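Local coordinates for putative endo-1,4-beta-xylanase (Bacteroides thetaiotaomicron VPI-5482, PDB 5MSX), which probably hydrolyses glycosidic bonds in plant pectin as a calcium-binding family 43 glycoside hydrolase, consistent with arabinofuranosidase action on rhamnogalacturonan II, at residues D32-A37 against F46-T51; R195-E200 against Y215-D220; T327-S332 against N376-A381. One frame throughout, in Å; residues are numbered along the deposited sequence. Where two conformers were deposited one is given.

Contact 1 of 3, residues D32-A37 against F46-T51. With EDO (1,2-ethanediol), chain U.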
loop_
_atom_site.group_PDB
_atom_site.type_symbol
_atom_site.label_atom_id
_atom_site.label_comp_id
_atom_site.label_asym_id
_atom_site.label_seq_id
_atom_site.Cartn_x
_atom_site.Cartn_y
_atom_site.Cartn_z
ATOM N N ASP C 32 31.503 -11.818 -13.110
ATOM C CA ASP C 32 32.027 -11.022 -12.053
ATOM C C ASP C 32 32.061 -11.957 -10.843
ATOM O O ASP C 32 31.594 -13.099 -10.909
ATOM C CB ASP C 32 31.129 -9.786 -11.807
ATOM C CG ASP C 32 31.839 -8.653 -11.050
ATOM O OD1 ASP C 32 33.025 -8.814 -10.679
ATOM O OD2 ASP C 32 31.184 -7.617 -10.767
ATOM N N MET C 33 32.641 -11.479 -9.767
ATOM C CA MET C 33 32.571 -12.136 -8.494
ATOM C C MET C 33 31.363 -11.588 -7.742
ATOM O O MET C 33 31.337 -10.411 -7.371
ATOM C CB MET C 33 33.892 -11.928 -7.742
ATOM C CG MET C 33 35.017 -12.693 -8.439
ATOM S SD MET C 33 36.598 -12.560 -7.626
ATOM C CE MET C 33 37.558 -13.804 -8.493
ATOM N N ILE C 34 30.337 -12.442 -7.617
ATOM C CA ILE C 34 29.124 -12.118 -6.914
ATOM C C ILE C 34 28.744 -13.255 -5.967
ATOM O O ILE C 34 29.089 -14.430 -6.210
ATOM C CB ILE C 34 27.959 -11.778 -7.867
ATOM C CG1 ILE C 34 27.554 -12.973 -8.747
ATOM C CG2 ILE C 34 28.314 -10.560 -8.722
ATOM C CD1 ILE C 34 26.110 -12.897 -9.206
ATOM N N ALA C 35 28.067 -12.875 -4.893
ATOM C CA ALA C 35 27.588 -13.784 -3.886
ATOM C C ALA C 35 26.208 -13.339 -3.370
ATOM O O ALA C 35 25.749 -12.225 -3.644
ATOM C CB ALA C 35 28.577 -13.825 -2.737
ATOM N N ASP C 36 25.575 -14.216 -2.608
ATOM C CA ASP C 36 24.364 -13.899 -1.878
ATOM C C ASP C 36 23.253 -13.453 -2.861
ATOM O O ASP C 36 22.503 -12.516 -2.574
ATOM C CB ASP C 36 24.597 -12.788 -0.824
ATOM C CG ASP C 36 25.887 -12.968 0.016
ATOM O OD1 ASP C 36 26.246 -14.104 0.393
ATOM O OD2 ASP C 36 26.490 -11.923 0.346
ATOM N N ALA C 37 23.159 -14.128 -3.999
ATOM C CA ALA C 37 22.363 -13.653 -5.130
ATOM C C ALA C 37 20.865 -13.837 -4.929
ATOM O O ALA C 37 20.412 -14.831 -4.334
ATOM C CB ALA C 37 22.800 -14.344 -6.409
ATOM N N PHE C 46 15.056 -11.396 -16.630
ATOM C CA PHE C 46 15.693 -11.866 -15.377
ATOM C C PHE C 46 16.559 -10.782 -14.768
ATOM O O PHE C 46 17.204 -10.039 -15.484
ATOM C CB PHE C 46 16.499 -13.137 -15.584
ATOM C CG PHE C 46 15.700 -14.268 -16.215
ATOM C CD1 PHE C 46 14.907 -15.096 -15.435
ATOM C CD2 PHE C 46 15.751 -14.497 -17.588
ATOM C CE1 PHE C 46 14.160 -16.125 -16.007
ATOM C CE2 PHE C 46 15.031 -15.534 -18.170
ATOM C CZ PHE C 46 14.230 -16.361 -17.383
ATOM N N TYR C 47 16.501 -10.667 -13.443
ATOM C CA TYR C 47 17.280 -9.728 -12.674
ATOM C C TYR C 47 18.088 -10.511 -11.636
ATOM O O TYR C 47 17.572 -11.497 -11.069
ATOM C CB TYR C 47 16.359 -8.774 -11.935
ATOM C CG TYR C 47 15.637 -7.803 -12.824
ATOM C CD1 TYR C 47 14.556 -8.207 -13.605
ATOM C CD2 TYR C 47 16.052 -6.466 -12.904
ATOM C CE1 TYR C 47 13.899 -7.311 -14.426
ATOM C CE2 TYR C 47 15.385 -5.560 -13.706
ATOM C CZ TYR C 47 14.329 -5.996 -14.474
ATOM O OH TYR C 47 13.712 -5.085 -15.266
ATOM N N CYS C 48 19.339 -10.074 -11.405
ATOM C CA CYS C 48 20.202 -10.598 -10.369
ATOM C C CYS C 48 20.750 -9.461 -9.512
ATOM O O CYS C 48 21.589 -8.668 -9.956
ATOM C CB CYS C 48 21.336 -11.437 -10.970
ATOM S SG CYS C 48 22.494 -12.142 -9.733
ATOM N N TYR C 49 20.233 -9.377 -8.285
ATOM C CA TYR C 49 20.724 -8.502 -7.260
ATOM C C TYR C 49 21.636 -9.324 -6.334
ATOM O O TYR C 49 21.212 -10.336 -5.771
ATOM C CB TYR C 49 19.549 -7.997 -6.431
ATOM C CG TYR C 49 18.492 -7.203 -7.192
ATOM C CD1 TYR C 49 18.647 -5.820 -7.412
ATOM C CD2 TYR C 49 17.319 -7.799 -7.637
ATOM C CE1 TYR C 49 17.672 -5.079 -8.072
ATOM C CE2 TYR C 49 16.347 -7.060 -8.305
ATOM C CZ TYR C 49 16.515 -5.703 -8.500
ATOM O OH TYR C 49 15.546 -4.974 -9.161
ATOM N N ALA C 50 22.849 -8.867 -6.113
ATOM C CA ALA C 50 23.828 -9.656 -5.372
ATOM C C ALA C 50 24.811 -8.761 -4.639
ATOM O O ALA C 50 24.840 -7.544 -4.871
ATOM C CB ALA C 50 24.558 -10.602 -6.326
ATOM N N THR C 51 25.558 -9.363 -3.712
ATOM C CA THR C 51 26.769 -8.758 -3.184
ATOM C C THR C 51 27.844 -8.793 -4.294
ATOM O O THR C 51 28.107 -9.860 -4.878
ATOM C CB THR C 51 27.295 -9.552 -1.983
ATOM O OG1 THR C 51 26.273 -9.710 -1.002
ATOM C CG2 THR C 51 28.565 -8.898 -1.370
HETATM C C1 EDO U . 29.025 -11.624 4.039
HETATM O O1 EDO U . 28.316 -12.856 4.240
HETATM C C2 EDO U . 28.725 -11.055 2.674
HETATM O O2 EDO U . 28.529 -12.125 1.764
#
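I34 meets segment 46-51 with its side chain and its backbone at once. Its CD1 lies 3.7 Å from C48 SG and its CB 3.9 Å from A50 CB, while its CA-H points at T51 O. The sulfur comes within reach because SG stands anti to the backbone N of C48 (chi1 180°). A35 follows with the two backbone bonds of an antiparallel hydrogen-bonded pair: A35 N to T51 O is 3.0 Å and T51 N to A35 O is 2.9 Å. This pair belongs to one blade of the five-bladed beta-propeller usual for glycoside hydrolase family 43, near the propeller centre, where the predicted proton acceptor D36 lies. At D36 the chain turns a corner (phi 59°, psi 41°), and the carboxylate swings over to the threonine. T51 OG1 donates to D36 OD2 at 2.6 Å, meeting the anti side of the carboxylate slightly out of its plane. O2 of a 1,2-ethanediol, probably from the crystallisation liquor, approaches D36 OD2 too, though so closely (2.5 Å) that the geometry is doubtful; R286 also binds the diol. T51 OG1 is itself hydrogen-bonded to A93 N, which makes the threonine a second-shell support, and H260 touches the aspartate. A37, where the next strand begins past the corner, packs on the partner strand, its CB 4.0 Å from C48 SG and 4.1 Å from A50 CB.

Contact 2 of 3, residues R195-E200 against Y215-D220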
loop_
_atom_site.group_PDB
_atom_site.type_symbol
_atom_site.label_atom_id
_atom_site.label_comp_id
_atom_site.label_asym_id
_atom_site.label_seq_id
_atom_site.Cartn_x
_atom_site.Cartn_y
_atom_site.Cartn_z
ATOM N N ARG C 195 19.112 -28.825 12.843
ATOM C CA ARG C 195 20.518 -28.400 12.846
ATOM C C ARG C 195 20.630 -27.032 13.489
ATOM O O ARG C 195 19.968 -26.091 13.056
ATOM C CB ARG C 195 21.073 -28.470 11.424
ATOM C CG ARG C 195 21.097 -29.933 10.988
ATOM C CD ARG C 195 21.380 -30.135 9.536
ATOM N NE ARG C 195 20.970 -31.463 9.068
ATOM C CZ ARG C 195 21.601 -32.614 9.313
ATOM N NH1 ARG C 195 22.723 -32.666 10.033
ATOM N NH2 ARG C 195 21.109 -33.738 8.806
ATOM N N LYS C 196 21.463 -26.931 14.527
ATOM C CA LYS C 196 21.407 -25.828 15.516
ATOM C C LYS C 196 22.461 -24.709 15.391
ATOM O O LYS C 196 22.392 -23.693 16.108
ATOM C CB LYS C 196 21.516 -26.407 16.942
ATOM C CG LYS C 196 20.638 -27.620 17.246
ATOM C CD LYS C 196 19.161 -27.288 17.207
ATOM C CE LYS C 196 18.302 -28.490 17.567
ATOM N NZ LYS C 196 16.855 -28.115 17.606
ATOM N N GLU C 197 23.443 -24.887 14.515
ATOM C CA GLU C 197 24.579 -23.958 14.448
ATOM C C GLU C 197 24.235 -22.637 13.780
ATOM O O GLU C 197 23.125 -22.460 13.253
ATOM C CB GLU C 197 25.807 -24.621 13.806
ATOM C CG GLU C 197 25.636 -25.241 12.419
ATOM C CD GLU C 197 25.175 -26.702 12.454
ATOM O OE1 GLU C 197 25.874 -27.585 11.898
ATOM O OE2 GLU C 197 24.113 -26.977 13.050
ATOM N N TYR C 198 25.160 -21.684 13.856
ATOM C CA TYR C 198 24.989 -20.394 13.217
ATOM C C TYR C 198 24.424 -20.514 11.787
ATOM O O TYR C 198 24.974 -21.242 10.937
ATOM C CB TYR C 198 26.314 -19.629 13.152
ATOM C CG TYR C 198 26.160 -18.331 12.405
ATOM C CD1 TYR C 198 25.400 -17.299 12.929
ATOM C CD2 TYR C 198 26.715 -18.160 11.129
ATOM C CE1 TYR C 198 25.206 -16.114 12.230
ATOM C CE2 TYR C 198 26.523 -16.983 10.421
ATOM C CZ TYR C 198 25.782 -15.961 10.980
ATOM O OH TYR C 198 25.610 -14.801 10.269
ATOM N N SER C 199 23.371 -19.740 11.509
ATOM C CA SER C 199 22.701 -19.767 10.212
ATOM C C SER C 199 22.430 -18.391 9.648
ATOM O O SER C 199 22.129 -17.414 10.389
ATOM C CB SER C 199 21.367 -20.512 10.345
ATOM O OG SER C 199 20.615 -20.406 9.138
ATOM N N GLU C 200 22.515 -18.305 8.325
ATOM C CA GLU C 200 22.221 -17.049 7.620
ATOM C C GLU C 200 21.579 -17.346 6.265
ATOM O O GLU C 200 21.107 -18.451 6.044
ATOM C CB GLU C 200 23.500 -16.206 7.521
ATOM C CG GLU C 200 24.616 -16.774 6.662
ATOM C CD GLU C 200 25.944 -15.985 6.789
ATOM O OE1 GLU C 200 25.986 -14.969 7.530
ATOM O OE2 GLU C 200 26.951 -16.364 6.139
ATOM N N TYR C 215 17.852 -22.715 5.094
ATOM C CA TYR C 215 18.749 -21.935 5.928
ATOM C C TYR C 215 20.186 -22.482 5.792
ATOM O O TYR C 215 20.385 -23.685 5.620
ATOM C CB TYR C 215 18.232 -21.977 7.375
ATOM C CG TYR C 215 18.194 -23.361 8.006
ATOM C CD1 TYR C 215 17.136 -24.228 7.775
ATOM C CD2 TYR C 215 19.221 -23.794 8.838
ATOM C CE1 TYR C 215 17.121 -25.500 8.323
ATOM C CE2 TYR C 215 19.208 -25.069 9.408
ATOM C CZ TYR C 215 18.170 -25.911 9.152
ATOM O OH TYR C 215 18.182 -27.172 9.706
ATOM N N THR C 216 21.177 -21.606 5.829
ATOM C CA THR C 216 22.578 -22.059 5.775
ATOM C C THR C 216 23.066 -22.555 7.106
ATOM O O THR C 216 22.539 -22.173 8.166
ATOM C CB THR C 216 23.591 -20.980 5.284
ATOM O OG1 THR C 216 23.815 -19.954 6.291
ATOM C CG2 THR C 216 23.143 -20.397 3.983
ATOM N N ILE C 217 24.027 -23.470 7.009
ATOM C CA ILE C 217 24.829 -23.986 8.103
ATOM C C ILE C 217 26.320 -23.897 7.669
ATOM O O ILE C 217 26.620 -24.063 6.489
ATOM C CB ILE C 217 24.390 -25.441 8.365
ATOM C CG1 ILE C 217 23.021 -25.466 9.058
ATOM C CG2 ILE C 217 25.402 -26.231 9.157
ATOM C CD1 ILE C 217 22.884 -24.492 10.211
ATOM N N GLY C 218 27.234 -23.654 8.616
ATOM C CA GLY C 218 28.668 -23.550 8.316
ATOM C C GLY C 218 29.016 -22.255 7.621
ATOM O O GLY C 218 28.248 -21.289 7.610
ATOM N N GLY C 219 30.199 -22.250 7.033
ATOM C CA GLY C 219 30.733 -21.104 6.303
ATOM C C GLY C 219 31.958 -21.572 5.508
ATOM O O GLY C 219 32.447 -22.682 5.727
ATOM N N ASP C 220 32.426 -20.741 4.585
ATOM C CA ASP C 220 33.595 -21.063 3.723
ATOM C C ASP C 220 33.318 -22.377 3.005
ATOM O O ASP C 220 32.186 -22.568 2.544
ATOM C CB ASP C 220 34.912 -21.057 4.543
ATOM C CG ASP C 220 35.117 -19.745 5.303
ATOM O OD1 ASP C 220 35.001 -18.671 4.684
ATOM O OD2 ASP C 220 35.340 -19.777 6.526
HETATM O O HOH W 1 25.831 -20.374 8.069
HETATM O O HOH W 2 27.321 -22.463 11.168
#
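The Y215 ring has S199 OG at its edge, near the ring plane and 3.7 Å from CD2; R195 CB approaches the phenol at the far end of that ring, 3.6 Å from Y215 OH. These contacts lay the loop 195-200 along strand 210-217 of a four-stranded antiparallel sheet, consistent with a blade of the family 43 propeller, and they bring in E200, the predicted proton donor. S199 OG is anti to its own N (chi1 173°), a setting that carries the hydroxyl to T216 O at 2.8 Å, in the carbonyl plane and on a lone pair. E200 is gripped through its backbone: its N donates to T216 OG1 (2.9 Å), and its O accepts from T216 N. Its carboxylate is held separately, since Y198 OH donates to OE1 from well above the carboxylate plane, and D154, predicted to tune and orient the proton donor, touches the side chain from outside. R195 sends its guanidinium away to a salt bridge with D244. One water links Y198 O, T216 OG1 and G218 O; a second accepts from G218 N at 2.8 Å and donates to Y198 O at 2.7 Å.

Contact 3 of 3, residues T327-S332 against N376-A381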
loop_
_atom_site.group_PDB
_atom_site.type_symbol
_atom_site.label_atom_id
_atom_site.label_comp_id
_atom_site.label_asym_id
_atom_site.label_seq_id
_atom_site.Cartn_x
_atom_site.Cartn_y
_atom_site.Cartn_z
ATOM N N THR C 327 43.267 -17.499 -32.638
ATOM C CA THR C 327 44.245 -17.410 -31.554
ATOM C C THR C 327 44.146 -16.053 -30.842
ATOM O O THR C 327 43.586 -15.075 -31.373
ATOM C CB THR C 327 45.706 -17.578 -32.032
ATOM O OG1 THR C 327 45.991 -16.613 -33.045
ATOM C CG2 THR C 327 45.988 -18.975 -32.573
ATOM N N VAL C 328 44.696 -16.016 -29.635
ATOM C CA VAL C 328 44.784 -14.808 -28.836
ATOM C C VAL C 328 46.155 -14.764 -28.199
ATOM O O VAL C 328 46.792 -15.791 -28.049
ATOM C CB VAL C 328 43.724 -14.752 -27.705
ATOM C CG1 VAL C 328 42.371 -14.370 -28.251
ATOM C CG2 VAL C 328 43.614 -16.084 -26.976
ATOM N N TYR C 329 46.599 -13.572 -27.836
ATOM C CA TYR C 329 47.869 -13.378 -27.134
ATOM C C TYR C 329 47.835 -12.001 -26.525
ATOM O O TYR C 329 47.023 -11.183 -26.923
ATOM C CB TYR C 329 49.091 -13.559 -28.056
ATOM C CG TYR C 329 49.104 -12.696 -29.307
ATOM C CD1 TYR C 329 49.614 -11.391 -29.281
ATOM C CD2 TYR C 329 48.612 -13.187 -30.516
ATOM C CE1 TYR C 329 49.631 -10.603 -30.433
ATOM C CE2 TYR C 329 48.616 -12.403 -31.664
ATOM C CZ TYR C 329 49.128 -11.120 -31.616
ATOM O OH TYR C 329 49.133 -10.360 -32.754
ATOM N N ALA C 330 48.697 -11.753 -25.548
ATOM C CA ALA C 330 48.624 -10.532 -24.760
ATOM C C ALA C 330 49.993 -9.984 -24.419
ATOM O O ALA C 330 50.984 -10.616 -24.681
ATOM C CB ALA C 330 47.834 -10.799 -23.482
ATOM N N SER C 331 50.015 -8.795 -23.835
ATOM C CA SER C 331 51.234 -8.153 -23.360
ATOM C C SER C 331 51.895 -8.867 -22.192
ATOM O O SER C 331 53.105 -8.814 -22.046
ATOM C CB SER C 331 50.930 -6.712 -22.945
ATOM O OG SER C 331 50.026 -6.638 -21.856
ATOM N N SER C 332 51.084 -9.485 -21.331
ATOM C CA SER C 332 51.580 -10.296 -20.241
ATOM C C SER C 332 50.475 -11.206 -19.712
ATOM O O SER C 332 49.298 -11.101 -20.108
ATOM C CB SER C 332 52.107 -9.420 -19.107
ATOM O OG SER C 332 51.058 -8.750 -18.443
ATOM N N ASN C 376 49.289 0.570 -20.342
ATOM C CA ASN C 376 48.669 -0.028 -21.545
ATOM C C ASN C 376 48.934 -1.542 -21.685
ATOM O O ASN C 376 49.567 -1.974 -22.661
ATOM C CB ASN C 376 49.130 0.677 -22.832
ATOM C CG ASN C 376 48.657 2.099 -22.924
ATOM O OD1 ASN C 376 48.206 2.696 -21.943
ATOM N ND2 ASN C 376 48.763 2.659 -24.117
ATOM N N PRO C 377 48.473 -2.349 -20.703
ATOM C CA PRO C 377 48.370 -3.781 -20.972
ATOM C C PRO C 377 47.441 -3.994 -22.147
ATOM O O PRO C 377 46.510 -3.210 -22.335
ATOM C CB PRO C 377 47.760 -4.354 -19.683
ATOM C CG PRO C 377 47.244 -3.195 -18.911
ATOM C CD PRO C 377 48.067 -2.015 -19.327
ATOM N N TRP C 378 47.692 -5.021 -22.947
ATOM C CA TRP C 378 46.865 -5.250 -24.110
ATOM C C TRP C 378 46.709 -6.721 -24.426
ATOM O O TRP C 378 47.507 -7.563 -23.999
ATOM C CB TRP C 378 47.411 -4.478 -25.323
ATOM C CG TRP C 378 48.848 -4.787 -25.650
ATOM C CD1 TRP C 378 49.937 -4.028 -25.337
ATOM C CD2 TRP C 378 49.342 -5.940 -26.348
ATOM N NE1 TRP C 378 51.074 -4.635 -25.797
ATOM C CE2 TRP C 378 50.741 -5.806 -26.427
ATOM C CE3 TRP C 378 48.735 -7.070 -26.921
ATOM C CZ2 TRP C 378 51.558 -6.772 -27.044
ATOM C CZ3 TRP C 378 49.535 -8.029 -27.529
ATOM C CH2 TRP C 378 50.941 -7.877 -27.578
ATOM N N ILE C 379 45.655 -7.008 -25.185
ATOM C CA ILE C 379 45.347 -8.353 -25.669
ATOM C C ILE C 379 44.875 -8.227 -27.112
ATOM O O ILE C 379 44.259 -7.228 -27.468
ATOM C CB ILE C 379 44.280 -9.038 -24.751
ATOM C CG1 ILE C 379 43.963 -10.456 -25.225
ATOM C CG2 ILE C 379 43.009 -8.198 -24.625
ATOM C CD1 ILE C 379 43.321 -11.338 -24.154
ATOM N N VAL C 380 45.143 -9.250 -27.914
ATOM C CA VAL C 380 44.832 -9.258 -29.334
ATOM C C VAL C 380 44.068 -10.519 -29.681
ATOM O O VAL C 380 44.531 -11.609 -29.389
ATOM C CB VAL C 380 46.139 -9.276 -30.180
ATOM C CG1 VAL C 380 45.903 -9.765 -31.616
ATOM C CG2 VAL C 380 46.807 -7.909 -30.190
ATOM N N ALA C 381 42.946 -10.367 -30.367
ATOM C CA ALA C 381 42.254 -11.484 -30.942
ATOM C C ALA C 381 42.590 -11.560 -32.435
ATOM O O ALA C 381 42.530 -10.541 -33.136
ATOM C CB ALA C 381 40.761 -11.327 -30.745
#
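Backbone bonds tie Y329 and V380 together as an antiparallel hydrogen-bonded pair. Y329 N reaches V380 O at 3.2 Å, and V380 N approaches Y329 O almost head-on (C=O...N angle 179°, 2.9 Å). Past A330 the bonding resumes: S331 N donates to W378 O (2.8 Å), and W378 N donates to S331 OG at 3.0 Å. That hydroxyl also bonds D373, which helps to hold its rotation. Among the aromatic contacts, W378 CG stands between the backbone N and the carbonyl carbon (chi1 56°), which turns the indole back over S331. S331 CB sits 3.5 Å from the centroid of its five-membered ring, 10° off the normal; A330 C lies over the same face and Y329 CD1 meets the indole edge. V380 CB covers one face of the Y329 ring. With W378 replaced by an alanine, S331 CB would probably lose the ring it lies on, and the Y329 ring its neighbour at CD1, leaving that ring freer to turn. Apolar contacts on the V328, A330, I379 and A381 face are looser, A330 CB to I379 CB being 4.2 Å. Strand 325-330 thus pairs with strand 378-383 in an antiparallel sheet of the F5/8 type C domain, a discoidin-like beta-sandwich.

In the fold
Contacts 1 and 2 both fall in the family 43 region and bring the predicted catalytic pair to one site: D36 in contact 1 and E200 in contact 2. Their centres are 20 Å apart but their nearest atoms only about 6 Å. A bound calcium ion lies about 6 Å from the D36 side chain and about 9 Å from that of E200. Contact 3 stands apart, its centre 29 Å from that of contact 1 and 44 Å from that of contact 2. The second calcium site lies between contacts 1 and 3: the M33 side chain of contact 1 is about 4 Å from that of W454, and the V328 side chain of contact 3 about 8 Å from that of F357.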